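Local coordinates for protein sulfatase (Bacteroides fragilis CAG:558, PDB 6USS) that probably hydrolyses sulfate esters as a calcium-dependent arylsulfatase of a gut bacterium, at residues I96-H104 / T398-S406. The protein carries 1 engineered substitution. Numbering follows the deposited sequence.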
loop_
_atom_site.group_PDB
_atom_site.type_symbol
_atom_site.label_atom_id
_atom_site.label_comp_id
_atom_site.label_asym_id
_atom_site.label_seq_id
_atom_site.Cartn_x
_atom_site.Cartn_y
_atom_site.Cartn_z
ATOM N N ILE A 96 1.438 16.192 5.314
ATOM C CA ILE A 96 2.027 14.922 4.913
ATOM C C ILE A 96 3.536 15.026 4.661
ATOM O O ILE A 96 4.240 14.005 4.717
ATOM C CB ILE A 96 1.254 14.403 3.685
ATOM C CG1 ILE A 96 1.176 12.874 3.713
ATOM C CG2 ILE A 96 1.876 14.906 2.394
ATOM C CD1 ILE A 96 0.292 12.322 4.825
ATOM N N THR A 97 4.058 16.233 4.424
ATOM C CA THR A 97 5.468 16.414 4.129
ATOM C C THR A 97 6.220 17.211 5.180
ATOM O O THR A 97 7.442 17.327 5.073
ATOM C CB THR A 97 5.666 17.129 2.776
ATOM O OG1 THR A 97 5.206 18.488 2.875
ATOM C CG2 THR A 97 4.943 16.411 1.625
ATOM N N GLY A 98 5.537 17.802 6.162
ATOM C CA GLY A 98 6.237 18.591 7.164
ATOM C C GLY A 98 6.882 19.849 6.639
ATOM O O GLY A 98 7.750 20.421 7.304
ATOM N N THR A 99 6.449 20.299 5.470
ATOM C CA THR A 99 7.025 21.407 4.727
ATOM C C THR A 99 6.038 22.564 4.756
ATOM O O THR A 99 4.824 22.346 4.670
ATOM C CB THR A 99 7.323 20.951 3.281
ATOM O OG1 THR A 99 8.569 20.229 3.238
ATOM C CG2 THR A 99 7.398 22.093 2.334
ATOM N N ASN A 100 6.549 23.785 4.920
ATOM C CA ASN A 100 5.711 24.969 4.745
ATOM C C ASN A 100 5.274 25.098 3.282
ATOM O O ASN A 100 6.020 24.752 2.359
ATOM C CB ASN A 100 6.462 26.231 5.182
ATOM C CG ASN A 100 5.653 27.510 4.937
ATOM O OD1 ASN A 100 5.867 28.203 3.946
ATOM N ND2 ASN A 100 4.720 27.815 5.831
ATOM N N ALA A 101 4.060 25.616 3.068
ATOM C CA ALA A 101 3.488 25.627 1.720
ATOM C C ALA A 101 4.362 26.398 0.729
ATOM O O ALA A 101 4.451 26.037 -0.452
ATOM C CB ALA A 101 2.070 26.208 1.764
ATOM N N ALA A 102 5.024 27.463 1.185
ATOM C CA ALA A 102 5.844 28.248 0.272
ATOM C C ALA A 102 6.924 27.384 -0.351
ATOM O O ALA A 102 7.242 27.538 -1.532
ATOM C CB ALA A 102 6.463 29.448 0.995
ATOM N N ARG A 103 7.463 26.435 0.421
ATOM C CA ARG A 103 8.521 25.571 -0.077
ATOM C C ARG A 103 7.991 24.472 -0.998
ATOM O O ARG A 103 8.613 24.178 -2.027
ATOM C CB ARG A 103 9.289 24.959 1.092
ATOM C CG ARG A 103 10.404 24.041 0.659
ATOM C CD ARG A 103 10.834 23.127 1.782
ATOM N NE ARG A 103 11.241 23.853 2.981
ATOM C CZ ARG A 103 12.396 24.500 3.095
ATOM N NH1 ARG A 103 13.243 24.520 2.077
ATOM N NH2 ARG A 103 12.705 25.131 4.220
ATOM N N HIS A 104 6.864 23.832 -0.667
ATOM C CA HIS A 104 6.487 22.727 -1.540
ATOM C C HIS A 104 5.698 23.172 -2.768
ATOM O O HIS A 104 5.527 22.370 -3.691
ATOM C CB HIS A 104 5.727 21.628 -0.767
ATOM C CG HIS A 104 4.435 22.068 -0.148
ATOM N ND1 HIS A 104 3.377 22.571 -0.883
ATOM C CD2 HIS A 104 4.017 22.036 1.141
ATOM C CE1 HIS A 104 2.372 22.840 -0.069
ATOM N NE2 HIS A 104 2.734 22.526 1.166
ATOM N N THR A 398 14.785 12.365 6.078
ATOM C CA THR A 398 13.818 12.773 5.074
ATOM C C THR A 398 14.567 13.329 3.871
ATOM O O THR A 398 15.648 13.900 4.023
ATOM C CB THR A 398 12.872 13.839 5.646
ATOM O OG1 THR A 398 13.653 14.842 6.308
ATOM C CG2 THR A 398 11.919 13.238 6.672
ATOM N N VAL A 399 13.994 13.169 2.669
ATOM C CA VAL A 399 14.625 13.786 1.499
ATOM C C VAL A 399 14.479 15.300 1.535
ATOM O O VAL A 399 15.340 16.020 1.017
ATOM C CB VAL A 399 14.070 13.221 0.171
ATOM C CG1 VAL A 399 14.360 11.714 0.046
ATOM C CG2 VAL A 399 12.575 13.519 0.013
ATOM N N GLN A 400 13.403 15.810 2.128
ATOM C CA GLN A 400 13.104 17.232 2.137
ATOM C C GLN A 400 13.348 17.817 3.522
ATOM O O GLN A 400 13.231 17.102 4.526
ATOM C CB GLN A 400 11.640 17.490 1.746
ATOM C CG GLN A 400 10.624 17.237 2.871
ATOM C CD GLN A 400 10.445 15.747 3.211
ATOM O OE1 GLN A 400 11.185 14.883 2.726
ATOM N NE2 GLN A 400 9.445 15.449 4.032
ATOM N N PRO A 401 13.666 19.112 3.616
ATOM C CA PRO A 401 13.757 19.754 4.937
ATOM C C PRO A 401 12.409 19.748 5.635
ATOM O O PRO A 401 11.360 19.769 4.991
ATOM C CB PRO A 401 14.195 21.190 4.618
ATOM C CG PRO A 401 14.604 21.183 3.194
ATOM C CD PRO A 401 13.830 20.083 2.527
ATOM N N ILE A 402 12.441 19.723 6.966
ATOM C CA ILE A 402 11.223 19.725 7.770
ATOM C C ILE A 402 11.052 21.109 8.380
ATOM O O ILE A 402 11.788 21.487 9.300
ATOM C CB ILE A 402 11.248 18.644 8.851
ATOM C CG1 ILE A 402 11.519 17.288 8.208
ATOM C CG2 ILE A 402 9.918 18.610 9.587
ATOM C CD1 ILE A 402 10.395 16.823 7.340
ATOM N N ASP A 403 10.065 21.860 7.886
ATOM C CA ASP A 403 9.773 23.189 8.416
ATOM C C ASP A 403 8.909 23.155 9.678
ATOM O O ASP A 403 9.003 24.065 10.501
ATOM C CB ASP A 403 9.113 24.025 7.321
ATOM C CG ASP A 403 9.987 24.120 6.065
ATOM O OD1 ASP A 403 11.151 24.555 6.178
ATOM O OD2 ASP A 403 9.534 23.748 4.966
ATOM N N GLY A 404 8.085 22.125 9.862
ATOM C CA GLY A 404 7.276 22.044 11.067
ATOM C C GLY A 404 8.128 22.003 12.324
ATOM O O GLY A 404 9.272 21.541 12.319
ATOM N N ILE A 405 7.567 22.528 13.412
ATOM C CA ILE A 405 8.196 22.515 14.729
ATOM C C ILE A 405 7.270 21.763 15.677
ATOM O O ILE A 405 6.087 22.106 15.790
ATOM C CB ILE A 405 8.458 23.939 15.261
ATOM C CG1 ILE A 405 9.304 24.757 14.288
ATOM C CG2 ILE A 405 9.161 23.866 16.591
ATOM C CD1 ILE A 405 10.711 24.205 14.100
ATOM N N SER A 406 7.801 20.751 16.350
ATOM C CA SER A 406 6.988 19.957 17.263
ATOM C C SER A 406 6.271 20.842 18.278
ATOM O O SER A 406 6.863 21.770 18.837
ATOM C CB SER A 406 7.852 18.937 17.980
ATOM O OG SER A 406 7.032 18.110 18.762
#
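Arg-103 and Asp-403 meet side-on in a two-pronged salt bridge, a worked example of how one carboxylate can tie a helical turn to a distant loop. NE of Arg-103 donates to OD2 of Asp-403 at 2.6 Å and nearly straight (174°), while its NH2 reaches OD1 of the same acid; both oxygens use their syn lone pairs, and the guanidinium and carboxylate planes lie only 13° apart. The arginine chain leaves with CG anti to its own N and bends at chi3 (-56°), which turns this edge of the guanidinium to the acid. Over one face of the group sits the Pro-401 ring, its CG 3.8 Å from NH1 of Arg-103.

A second set of bonds involves the backbone. Asp-403 OD2 also accepts from Asn-100 N, 3.0 Å away on the anti side, so two donors grip this oxygen and the carboxylate is held against rotation. Gly-98 O receives Gly-404 N at 3.1 Å and, more weakly, Asp-403 N. Gln-400 bends at chi2, so that the Thr-97 carbonyl O lies in the plane of its amide and takes the hydrogen of Gln-400 NE2 almost straight on, at 2.9 Å from NE2 to O; its OE1 takes Thr-147 N.

Van der Waals contact is slighter: the Ile-402 CD1 methyl lies 3.8 Å from the Thr-97 carbonyl O, and its side chain continues onto Tyr-384 and Pro-385 of helix 383-390.

Asn-100 OD1 accepts from Ala-102 N, and its ND2 binds Tyr-424 O. The arrangement is thus an N-capped helix start following a positive-phi glycine directly after helix 88-97, the helix opening with the engineered calcium ligand Cys-88, clasped by the loop between helices 383-390 and 408-412 of this sulfatase.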